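Local structure of SAHS4 (Ramazzottius varieornatus, 5Z4G) at residues Lys22-Lys27 / Glu115-Lys120; Lys43-Pro48 / Phe145-Val150; Thr61-Trp66 / Arg154-Ile159. The protein probably acts as a secreted molecular shield during desiccation, is built as a beta-barrel related to fatty-acid-binding proteins, and binds zinc ions. All coordinates share one frame; numbering follows the deposited sequence.

Contact 1. Residues Lys22-Lys27 / Glu115-Lys120; sequences KPWLGK and EQLITK
Leu117 comes down on one face of the Trp24 indole, the two side chains crossing at about a right angle, with its CB 3.6 Å from the centroid of the five-membered ring and only 4° off the ring normal, in a textbook CH-pi contact. With CG anti to the backbone N (chi1 176°), the leucine spreads its branches over the rest of the indole: CD2 reaches CE3 of Trp24 at 3.8 Å, while CD1 stands farther off, near CZ2. The opposite face is occupied from within the ring's own segment by Lys22 CB and Leu25 CG, set toward the rim, so the indole is sandwiched. At its edge, in plane, Glu115 O comes to 3.1 Å from CD1 of Trp24; the indole NE1 is also near this oxygen, but at an angle too poor for a hydrogen bond. Trp24 stands just ahead of the Gly26-x-Trp28 signature of the calycin fold, closing this end of the barrel, and its carbonyl O accepts a hydrogen bond from Trp28 NE1. The residue sits in the type I turn of Lys22-Leu25, and Tyr65 meets it edge-to-face. Toward solvent the fit slackens. Pro23 CD touches Glu115 CB at 3.7 Å, and the exposed glutamate runs on extended past CG, bringing OE1 to 3.7 Å from Pro23 CG without any hydrogen bond between the two segments.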
loop_
_atom_site.group_PDB
_atom_site.type_symbol
_atom_site.label_atom_id
_atom_site.label_comp_id
_atom_site.label_asym_id
_atom_site.label_seq_id
_atom_site.Cartn_x
_atom_site.Cartn_y
_atom_site.Cartn_z
ATOM N N LYS A 22 5.191 -15.215 4.215
ATOM C CA LYS A 22 4.913 -13.900 3.621
ATOM C C LYS A 22 3.391 -13.712 3.633
ATOM O O LYS A 22 2.713 -13.834 2.587
ATOM C CB LYS A 22 5.521 -13.804 2.217
ATOM C CG LYS A 22 7.036 -13.905 2.224
ATOM C CD LYS A 22 7.648 -13.980 0.837
ATOM C CE LYS A 22 9.098 -14.461 0.901
ATOM N NZ LYS A 22 9.959 -13.831 1.946
ATOM N N PRO A 23 2.832 -13.435 4.829
ATOM C CA PRO A 23 1.366 -13.505 4.987
ATOM C C PRO A 23 0.616 -12.364 4.298
ATOM O O PRO A 23 -0.606 -12.399 4.216
ATOM C CB PRO A 23 1.172 -13.438 6.511
ATOM C CG PRO A 23 2.397 -12.728 7.011
ATOM C CD PRO A 23 3.512 -13.122 6.103
ATOM N N TRP A 24 1.353 -11.365 3.814
ATOM C CA TRP A 24 0.785 -10.271 3.021
ATOM C C TRP A 24 0.452 -10.690 1.583
ATOM O O TRP A 24 -0.269 -9.975 0.887
ATOM C CB TRP A 24 1.718 -9.045 3.029
ATOM C CG TRP A 24 3.146 -9.387 2.832
ATOM C CD1 TRP A 24 4.062 -9.669 3.816
ATOM C CD2 TRP A 24 3.848 -9.496 1.583
ATOM N NE1 TRP A 24 5.284 -9.950 3.260
ATOM C CE2 TRP A 24 5.191 -9.836 1.893
ATOM C CE3 TRP A 24 3.480 -9.311 0.236
ATOM C CZ2 TRP A 24 6.163 -10.032 0.903
ATOM C CZ3 TRP A 24 4.449 -9.489 -0.755
ATOM C CH2 TRP A 24 5.778 -9.850 -0.415
ATOM N N LEU A 25 0.992 -11.829 1.137
ATOM C CA LEU A 25 0.590 -12.388 -0.156
ATOM C C LEU A 25 -0.874 -12.801 -0.128
ATOM O O LEU A 25 -1.336 -13.448 0.820
ATOM C CB LEU A 25 1.480 -13.572 -0.571
ATOM C CG LEU A 25 2.953 -13.294 -0.885
ATOM C CD1 LEU A 25 3.717 -14.603 -0.953
ATOM C CD2 LEU A 25 3.145 -12.495 -2.174
ATOM N N GLY A 26 -1.598 -12.414 -1.167
ATOM C CA GLY A 26 -3.046 -12.643 -1.229
ATOM C C GLY A 26 -3.789 -11.424 -1.716
ATOM O O GLY A 26 -3.167 -10.426 -2.120
ATOM N N LYS A 27 -5.117 -11.509 -1.683
ATOM C CA LYS A 27 -5.974 -10.392 -2.072
ATOM C C LYS A 27 -6.728 -9.884 -0.851
ATOM O O LYS A 27 -7.139 -10.664 -0.003
ATOM C CB LYS A 27 -6.938 -10.790 -3.188
ATOM C CG LYS A 27 -7.544 -9.595 -3.905
ATOM C CD LYS A 27 -8.492 -10.036 -4.993
ATOM C CE LYS A 27 -8.916 -8.850 -5.837
ATOM N NZ LYS A 27 -9.744 -9.268 -7.002
ATOM N N GLU A 115 8.220 -11.234 8.513
ATOM C CA GLU A 115 6.945 -11.397 7.810
ATOM C C GLU A 115 6.299 -10.097 7.322
ATOM O O GLU A 115 5.247 -10.135 6.672
ATOM C CB GLU A 115 5.965 -12.166 8.695
ATOM C CG GLU A 115 6.397 -13.599 8.912
ATOM C CD GLU A 115 5.333 -14.474 9.540
ATOM O OE1 GLU A 115 4.288 -13.962 10.002
ATOM O OE2 GLU A 115 5.556 -15.689 9.574
ATOM N N GLN A 116 6.934 -8.967 7.622
ATOM C CA GLN A 116 6.394 -7.648 7.306
ATOM C C GLN A 116 6.978 -7.099 6.005
ATOM O O GLN A 116 8.204 -7.077 5.828
ATOM C CB GLN A 116 6.689 -6.696 8.468
ATOM C CG GLN A 116 6.102 -5.302 8.337
ATOM C CD GLN A 116 6.533 -4.410 9.485
ATOM O OE1 GLN A 116 7.695 -3.995 9.566
ATOM N NE2 GLN A 116 5.604 -4.125 10.394
ATOM N N LEU A 117 6.092 -6.649 5.114
ATOM C CA LEU A 117 6.488 -5.966 3.885
ATOM C C LEU A 117 6.601 -4.479 4.204
ATOM O O LEU A 117 5.691 -3.905 4.811
ATOM C CB LEU A 117 5.443 -6.198 2.782
ATOM C CG LEU A 117 5.682 -5.464 1.460
ATOM C CD1 LEU A 117 6.927 -5.967 0.744
ATOM C CD2 LEU A 117 4.467 -5.604 0.553
ATOM N N ILE A 118 7.702 -3.855 3.784
ATOM C CA ILE A 118 7.936 -2.432 4.005
ATOM C C ILE A 118 8.107 -1.750 2.651
ATOM O O ILE A 118 8.887 -2.215 1.819
ATOM C CB ILE A 118 9.207 -2.198 4.861
ATOM C CG1 ILE A 118 9.119 -2.901 6.228
ATOM C CG2 ILE A 118 9.478 -0.699 5.034
ATOM C CD1 ILE A 118 10.431 -2.987 6.951
ATOM N N THR A 119 7.384 -0.652 2.431
ATOM C CA THR A 119 7.512 0.116 1.207
ATOM C C THR A 119 7.930 1.523 1.596
ATOM O O THR A 119 7.215 2.211 2.330
ATOM C CB THR A 119 6.200 0.126 0.388
ATOM O OG1 THR A 119 5.799 -1.225 0.147
ATOM C CG2 THR A 119 6.393 0.856 -0.948
ATOM N N LYS A 120 9.099 1.938 1.115
ATOM C CA LYS A 120 9.603 3.285 1.366
ATOM C C LYS A 120 9.387 4.088 0.101
ATOM O O LYS A 120 9.805 3.677 -0.986
ATOM C CB LYS A 120 11.079 3.245 1.780
ATOM C CG LYS A 120 11.301 2.562 3.130
ATOM C CD LYS A 120 12.734 2.648 3.623
ATOM C CE LYS A 120 12.924 1.758 4.844
ATOM N NZ LYS A 120 14.208 2.038 5.542
#

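Contact 2. Residues Lys43-Pro48 / Phe145-Val150; sequences KAANIP and FTSNGV
Asn148 turns its CG beside the backbone N and anti to the carbonyl carbon (chi1 -71°), and the amide then turns so that ND2 points at Ala44 O. The resulting hydrogen bond is 3.0 Å from ND2 to O and nearly straight, at 170°. The oxygen lies in the asparagine's amide plane, whereas the donor is tilted 20° from the carbonyl plane. Val150 is set by a comparable choice: CG2 stands anti to the carbonyl carbon and meets Ala44 CB at 3.4 Å, tighter than usual van der Waals contact. Ala44 thus meets the hairpin twice, by a hydrogen bond at its carbonyl and by close packing at its methyl, while Ala45 CB rests 3.9 Å from Ser147 CB. A helix end meets a hairpin turn. On one side the helix ends in a Schellman motif, with Asn46 at positive phi; on the other, a type I' turn from Ser147 to Val150 forms a tight beta hairpin, closed by reciprocal backbone bonds between those two residues. Ser147 OG is held by Glu129 O and Gln128 NE2, and the latter also binds Ala45 O. The contact thereby sets the C-terminal end of helix 38-44 on the hairpin joining strands 140-147 and 150-159, beside the start of strand 128-137.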
loop_
_atom_site.group_PDB
_atom_site.type_symbol
_atom_site.label_atom_id
_atom_site.label_comp_id
_atom_site.label_asym_id
_atom_site.label_seq_id
_atom_site.Cartn_x
_atom_site.Cartn_y
_atom_site.Cartn_z
ATOM N N LYS A 43 -4.146 16.059 7.015
ATOM C CA LYS A 43 -3.650 17.412 7.290
ATOM C C LYS A 43 -2.119 17.483 7.212
ATOM O O LYS A 43 -1.571 18.314 6.485
ATOM C CB LYS A 43 -4.160 17.915 8.651
ATOM C CG LYS A 43 -3.826 19.371 8.960
ATOM C CD LYS A 43 -4.070 19.708 10.423
ATOM C CE LYS A 43 -3.523 21.086 10.777
ATOM N NZ LYS A 43 -3.705 21.414 12.217
ATOM N N ALA A 44 -1.446 16.600 7.947
ATOM C CA ALA A 44 0.015 16.600 8.021
ATOM C C ALA A 44 0.715 16.174 6.728
ATOM O O ALA A 44 1.744 16.753 6.361
ATOM C CB ALA A 44 0.478 15.747 9.181
ATOM N N ALA A 45 0.156 15.174 6.045
ATOM C CA ALA A 45 0.748 14.646 4.810
ATOM C C ALA A 45 0.257 15.394 3.570
ATOM O O ALA A 45 0.655 15.070 2.441
ATOM C CB ALA A 45 0.501 13.146 4.683
ATOM N N ASN A 46 -0.594 16.401 3.800
ATOM C CA ASN A 46 -1.136 17.273 2.759
ATOM C C ASN A 46 -1.782 16.472 1.633
ATOM O O ASN A 46 -1.449 16.639 0.456
ATOM C CB ASN A 46 -0.067 18.254 2.244
ATOM C CG ASN A 46 0.562 19.070 3.357
ATOM O OD1 ASN A 46 1.767 18.987 3.597
ATOM N ND2 ASN A 46 -0.256 19.854 4.054
ATOM N N ILE A 47 -2.688 15.577 2.024
ATOM C CA ILE A 47 -3.429 14.749 1.076
ATOM C C ILE A 47 -4.492 15.623 0.403
ATOM O O ILE A 47 -5.389 16.128 1.086
ATOM C CB ILE A 47 -4.040 13.492 1.757
ATOM C CG1 ILE A 47 -2.959 12.657 2.495
ATOM C CG2 ILE A 47 -4.850 12.652 0.768
ATOM C CD1 ILE A 47 -1.751 12.221 1.677
ATOM N N PRO A 48 -4.380 15.819 -0.932
ATOM C CA PRO A 48 -5.324 16.681 -1.660
ATOM C C PRO A 48 -6.737 16.081 -1.682
ATOM O O PRO A 48 -6.869 14.856 -1.599
ATOM C CB PRO A 48 -4.734 16.734 -3.073
ATOM C CG PRO A 48 -3.959 15.470 -3.207
ATOM C CD PRO A 48 -3.393 15.202 -1.844
ATOM N N PHE A 145 0.921 3.602 7.694
ATOM C CA PHE A 145 1.610 4.555 6.824
ATOM C C PHE A 145 1.969 5.818 7.583
ATOM O O PHE A 145 1.128 6.381 8.290
ATOM C CB PHE A 145 0.799 4.871 5.552
ATOM C CG PHE A 145 -0.676 5.027 5.780
ATOM C CD1 PHE A 145 -1.525 3.914 5.717
ATOM C CD2 PHE A 145 -1.233 6.285 6.019
ATOM C CE1 PHE A 145 -2.890 4.056 5.910
ATOM C CE2 PHE A 145 -2.596 6.423 6.218
ATOM C CZ PHE A 145 -3.423 5.311 6.164
ATOM N N THR A 146 3.220 6.248 7.432
ATOM C CA THR A 146 3.727 7.424 8.133
ATOM C C THR A 146 4.307 8.396 7.128
ATOM O O THR A 146 5.108 8.000 6.280
ATOM C CB THR A 146 4.791 7.032 9.177
ATOM O OG1 THR A 146 4.235 6.055 10.066
ATOM C CG2 THR A 146 5.276 8.261 9.991
ATOM N N SER A 147 3.910 9.662 7.237
ATOM C CA SER A 147 4.459 10.716 6.395
ATOM C C SER A 147 4.418 12.031 7.145
ATOM O O SER A 147 3.413 12.340 7.794
ATOM C CB SER A 147 3.674 10.829 5.085
ATOM O OG SER A 147 4.328 11.719 4.203
ATOM N N ASN A 148 5.513 12.793 7.064
ATOM C CA ASN A 148 5.622 14.098 7.750
ATOM C C ASN A 148 5.299 13.971 9.239
ATOM O O ASN A 148 4.669 14.861 9.844
ATOM C CB ASN A 148 4.718 15.156 7.087
ATOM C CG ASN A 148 5.212 15.593 5.715
ATOM O OD1 ASN A 148 6.350 15.331 5.322
ATOM N ND2 ASN A 148 4.345 16.279 4.981
ATOM N N GLY A 149 5.721 12.846 9.815
ATOM C CA GLY A 149 5.577 12.593 11.242
ATOM C C GLY A 149 4.255 12.046 11.746
ATOM O O GLY A 149 4.127 11.785 12.942
ATOM N N VAL A 150 3.269 11.874 10.862
ATOM C CA VAL A 150 1.951 11.364 11.288
ATOM C C VAL A 150 1.683 9.990 10.707
ATOM O O VAL A 150 1.964 9.740 9.533
ATOM C CB VAL A 150 0.807 12.368 11.004
ATOM C CG1 VAL A 150 -0.559 11.794 11.364
ATOM C CG2 VAL A 150 1.022 13.629 11.832
#

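Contact 3. Residues Thr61-Trp66 / Arg154-Ile159; sequences TLLKYW and RWYKKI
Arg154 presents the edge of its guanidinium to Thr61, whose hydroxyl lies near the group's plane and accepts a hydrogen bond from NH1, 2.8 Å from NH1 to OG1 with an angle of 157°. The arginine gets there by stretching: CG is anti to the backbone N (chi1 -159°) and the chain stays extended to NE, carrying the charged group across to the threonine. A water also sits in the guanidinium plane, accepting from both NH2 of Arg154 and OG1 of Thr61, so the hydroxyl receives one bond and gives another while the water closes a small ring. NH1 has a second acceptor, Tyr156 OH, at 3.2 Å and tilted 26° from the guanidinium plane. That phenol oxygen is bound in turn by Gln143, and the whole forms a buried polar network that gives NH1 and NH2 neutral acceptors and would tend to solvate the charge. The segments belong to strands 62-66 and 150-159, which are not neighbours: strand 26-30 runs between them in the antiparallel sheet, and the curvature of the barrel brings their inward side chains together. An arginine and a tyrosine near the chain's end recall the pair that grips the fatty-acid carboxylate in fatty-acid-binding proteins; here a tetraethylene glycol, probably from the crystallisation liquor, lies about 5 Å from the side chain of Thr61. Leu63 CD2 approaches the Tyr156 ring over one face, toward the rim, 4.3 Å from CZ of Tyr156, whereas Thr61 O lies at the edge. On the other side of strand 62-66, Leu62 starts away from strand 150-159 but its end comes back, and it crosses Ile159 at about a right angle, CD2 of Leu62 touching CD1 of Ile159 at 3.9 Å.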
loop_
_atom_site.group_PDB
_atom_site.type_symbol
_atom_site.label_atom_id
_atom_site.label_comp_id
_atom_site.label_asym_id
_atom_site.label_seq_id
_atom_site.Cartn_x
_atom_site.Cartn_y
_atom_site.Cartn_z
ATOM N N THR A 61 -11.090 -0.292 -1.407
ATOM C CA THR A 61 -9.806 -0.559 -2.025
ATOM C C THR A 61 -9.600 -2.063 -2.024
ATOM O O THR A 61 -9.776 -2.721 -0.989
ATOM C CB THR A 61 -8.649 0.088 -1.220
ATOM O OG1 THR A 61 -8.849 1.501 -1.121
ATOM C CG2 THR A 61 -7.280 -0.183 -1.849
ATOM N N LEU A 62 -9.218 -2.592 -3.181
ATOM C CA LEU A 62 -8.752 -3.964 -3.293
ATOM C C LEU A 62 -7.250 -3.956 -3.520
ATOM O O LEU A 62 -6.741 -3.221 -4.362
ATOM C CB LEU A 62 -9.475 -4.706 -4.422
ATOM C CG LEU A 62 -11.002 -4.733 -4.361
ATOM C CD1 LEU A 62 -11.559 -5.552 -5.515
ATOM C CD2 LEU A 62 -11.519 -5.252 -3.022
ATOM N N LEU A 63 -6.544 -4.778 -2.762
ATOM C CA LEU A 63 -5.107 -4.870 -2.876
ATOM C C LEU A 63 -4.727 -6.327 -3.106
ATOM O O LEU A 63 -5.208 -7.212 -2.406
ATOM C CB LEU A 63 -4.512 -4.336 -1.578
ATOM C CG LEU A 63 -3.043 -4.431 -1.265
ATOM C CD1 LEU A 63 -2.236 -3.701 -2.318
ATOM C CD2 LEU A 63 -2.871 -3.786 0.103
ATOM N N LYS A 64 -3.870 -6.584 -4.091
ATOM C CA LYS A 64 -3.432 -7.954 -4.354
ATOM C C LYS A 64 -1.921 -8.006 -4.504
ATOM O O LYS A 64 -1.357 -7.243 -5.279
ATOM C CB LYS A 64 -4.128 -8.530 -5.601
ATOM C CG LYS A 64 -3.874 -10.025 -5.813
ATOM C CD LYS A 64 -4.870 -10.649 -6.768
ATOM C CE LYS A 64 -4.380 -10.633 -8.201
ATOM N NZ LYS A 64 -4.944 -11.784 -8.961
ATOM N N TYR A 65 -1.285 -8.912 -3.760
ATOM C CA TYR A 65 0.152 -9.197 -3.886
ATOM C C TYR A 65 0.304 -10.657 -4.245
ATOM O O TYR A 65 -0.339 -11.509 -3.625
ATOM C CB TYR A 65 0.877 -8.947 -2.550
ATOM C CG TYR A 65 1.074 -7.498 -2.200
ATOM C CD1 TYR A 65 2.116 -6.765 -2.772
ATOM C CD2 TYR A 65 0.254 -6.866 -1.260
ATOM C CE1 TYR A 65 2.326 -5.432 -2.442
ATOM C CE2 TYR A 65 0.455 -5.530 -0.925
ATOM C CZ TYR A 65 1.483 -4.820 -1.526
ATOM O OH TYR A 65 1.662 -3.500 -1.214
ATOM N N TRP A 66 1.148 -10.962 -5.231
ATOM C CA TRP A 66 1.397 -12.357 -5.602
ATOM C C TRP A 66 2.792 -12.566 -6.160
ATOM O O TRP A 66 3.467 -11.608 -6.570
ATOM C CB TRP A 66 0.302 -12.908 -6.535
ATOM C CG TRP A 66 0.318 -12.455 -7.973
ATOM C CD1 TRP A 66 0.778 -13.169 -9.054
ATOM C CD2 TRP A 66 -0.237 -11.244 -8.504
ATOM N NE1 TRP A 66 0.585 -12.454 -10.215
ATOM C CE2 TRP A 66 -0.046 -11.277 -9.914
ATOM C CE3 TRP A 66 -0.846 -10.117 -7.929
ATOM C CZ2 TRP A 66 -0.450 -10.227 -10.754
ATOM C CZ3 TRP A 66 -1.252 -9.068 -8.770
ATOM C CH2 TRP A 66 -1.055 -9.138 -10.166
ATOM N N ARG A 154 -4.682 1.423 8.318
ATOM C CA ARG A 154 -5.851 0.883 7.637
ATOM C C ARG A 154 -5.873 -0.631 7.720
ATOM O O ARG A 154 -4.828 -1.289 7.600
ATOM C CB ARG A 154 -5.841 1.306 6.182
ATOM C CG ARG A 154 -7.198 1.239 5.539
ATOM C CD ARG A 154 -7.083 1.665 4.111
ATOM N NE ARG A 154 -8.393 1.999 3.580
ATOM C CZ ARG A 154 -8.671 2.063 2.286
ATOM N NH1 ARG A 154 -7.733 1.771 1.391
ATOM N NH2 ARG A 154 -9.894 2.386 1.893
ATOM N N TRP A 155 -7.068 -1.184 7.915
ATOM C CA TRP A 155 -7.245 -2.631 8.003
ATOM C C TRP A 155 -7.956 -3.206 6.790
ATOM O O TRP A 155 -8.840 -2.571 6.208
ATOM C CB TRP A 155 -7.987 -3.018 9.286
ATOM C CG TRP A 155 -7.155 -2.796 10.517
ATOM C CD1 TRP A 155 -6.374 -3.719 11.154
ATOM C CD2 TRP A 155 -7.001 -1.570 11.242
ATOM N NE1 TRP A 155 -5.749 -3.146 12.239
ATOM C CE2 TRP A 155 -6.116 -1.829 12.318
ATOM C CE3 TRP A 155 -7.533 -0.278 11.094
ATOM C CZ2 TRP A 155 -5.747 -0.843 13.243
ATOM C CZ3 TRP A 155 -7.165 0.708 12.020
ATOM C CH2 TRP A 155 -6.278 0.414 13.078
ATOM N N TYR A 156 -7.541 -4.418 6.425
ATOM C CA TYR A 156 -8.091 -5.154 5.285
ATOM C C TYR A 156 -8.427 -6.571 5.714
ATOM O O TYR A 156 -7.794 -7.108 6.630
ATOM C CB TYR A 156 -7.066 -5.255 4.146
ATOM C CG TYR A 156 -6.627 -3.944 3.530
ATOM C CD1 TYR A 156 -5.734 -3.089 4.200
ATOM C CD2 TYR A 156 -7.066 -3.570 2.258
ATOM C CE1 TYR A 156 -5.344 -1.891 3.642
ATOM C CE2 TYR A 156 -6.681 -2.363 1.687
ATOM C CZ TYR A 156 -5.800 -1.536 2.381
ATOM O OH TYR A 156 -5.366 -0.330 1.856
ATOM N N LYS A 157 -9.404 -7.169 5.031
ATOM C CA LYS A 157 -9.777 -8.573 5.199
ATOM C C LYS A 157 -9.376 -9.336 3.959
ATOM O O LYS A 157 -9.536 -8.832 2.840
ATOM C CB LYS A 157 -11.295 -8.712 5.404
ATOM C CG LYS A 157 -11.829 -8.219 6.742
ATOM C CD LYS A 157 -11.323 -9.004 7.949
ATOM C CE LYS A 157 -11.959 -10.376 8.113
ATOM N NZ LYS A 157 -11.535 -11.005 9.397
ATOM N N LYS A 158 -8.870 -10.555 4.150
ATOM C CA LYS A 158 -8.488 -11.404 3.013
ATOM C C LYS A 158 -9.726 -11.837 2.250
ATOM O O LYS A 158 -10.758 -12.183 2.843
ATOM C CB LYS A 158 -7.701 -12.624 3.468
ATOM C CG LYS A 158 -7.041 -13.388 2.327
ATOM C CD LYS A 158 -6.274 -14.594 2.832
ATOM C CE LYS A 158 -4.915 -14.198 3.374
ATOM N NZ LYS A 158 -4.108 -15.418 3.661
ATOM N N ILE A 159 -9.618 -11.780 0.929
ATOM C CA ILE A 159 -10.719 -12.188 0.042
ATOM C C ILE A 159 -10.208 -13.149 -1.032
ATOM O O ILE A 159 -9.027 -13.118 -1.375
ATOM C CB ILE A 159 -11.439 -10.972 -0.603
ATOM C CG1 ILE A 159 -10.445 -10.077 -1.370
ATOM C CG2 ILE A 159 -12.221 -10.196 0.459
ATOM C CD1 ILE A 159 -11.067 -9.037 -2.282
HETATM O O HOH W 1 -11.014 2.921 -0.526
#

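From the N terminus, the chain enters contact 1 at Lys22-Lys27, passes through the helical region at Lys43-Pro48, and reaches Thr61-Trp66 before any of the three loops is closed. Closure then comes in the same order: Glu115-Lys120 completes contact 1, Phe145-Val150 contact 2 and Arg154-Ile159 contact 3. Every pair therefore crosses and none nests. Contacts 1 and 3 adjoin, because strand 26-30 pairs with both strands of contact 3, through Gly26 with Tyr65 and Lys27 with Ile159. Contact 2 lies on the other side of the chain's centre, joining helix 38-44 to the sheet, and meets contact 3 where Phe145 packs against Arg154.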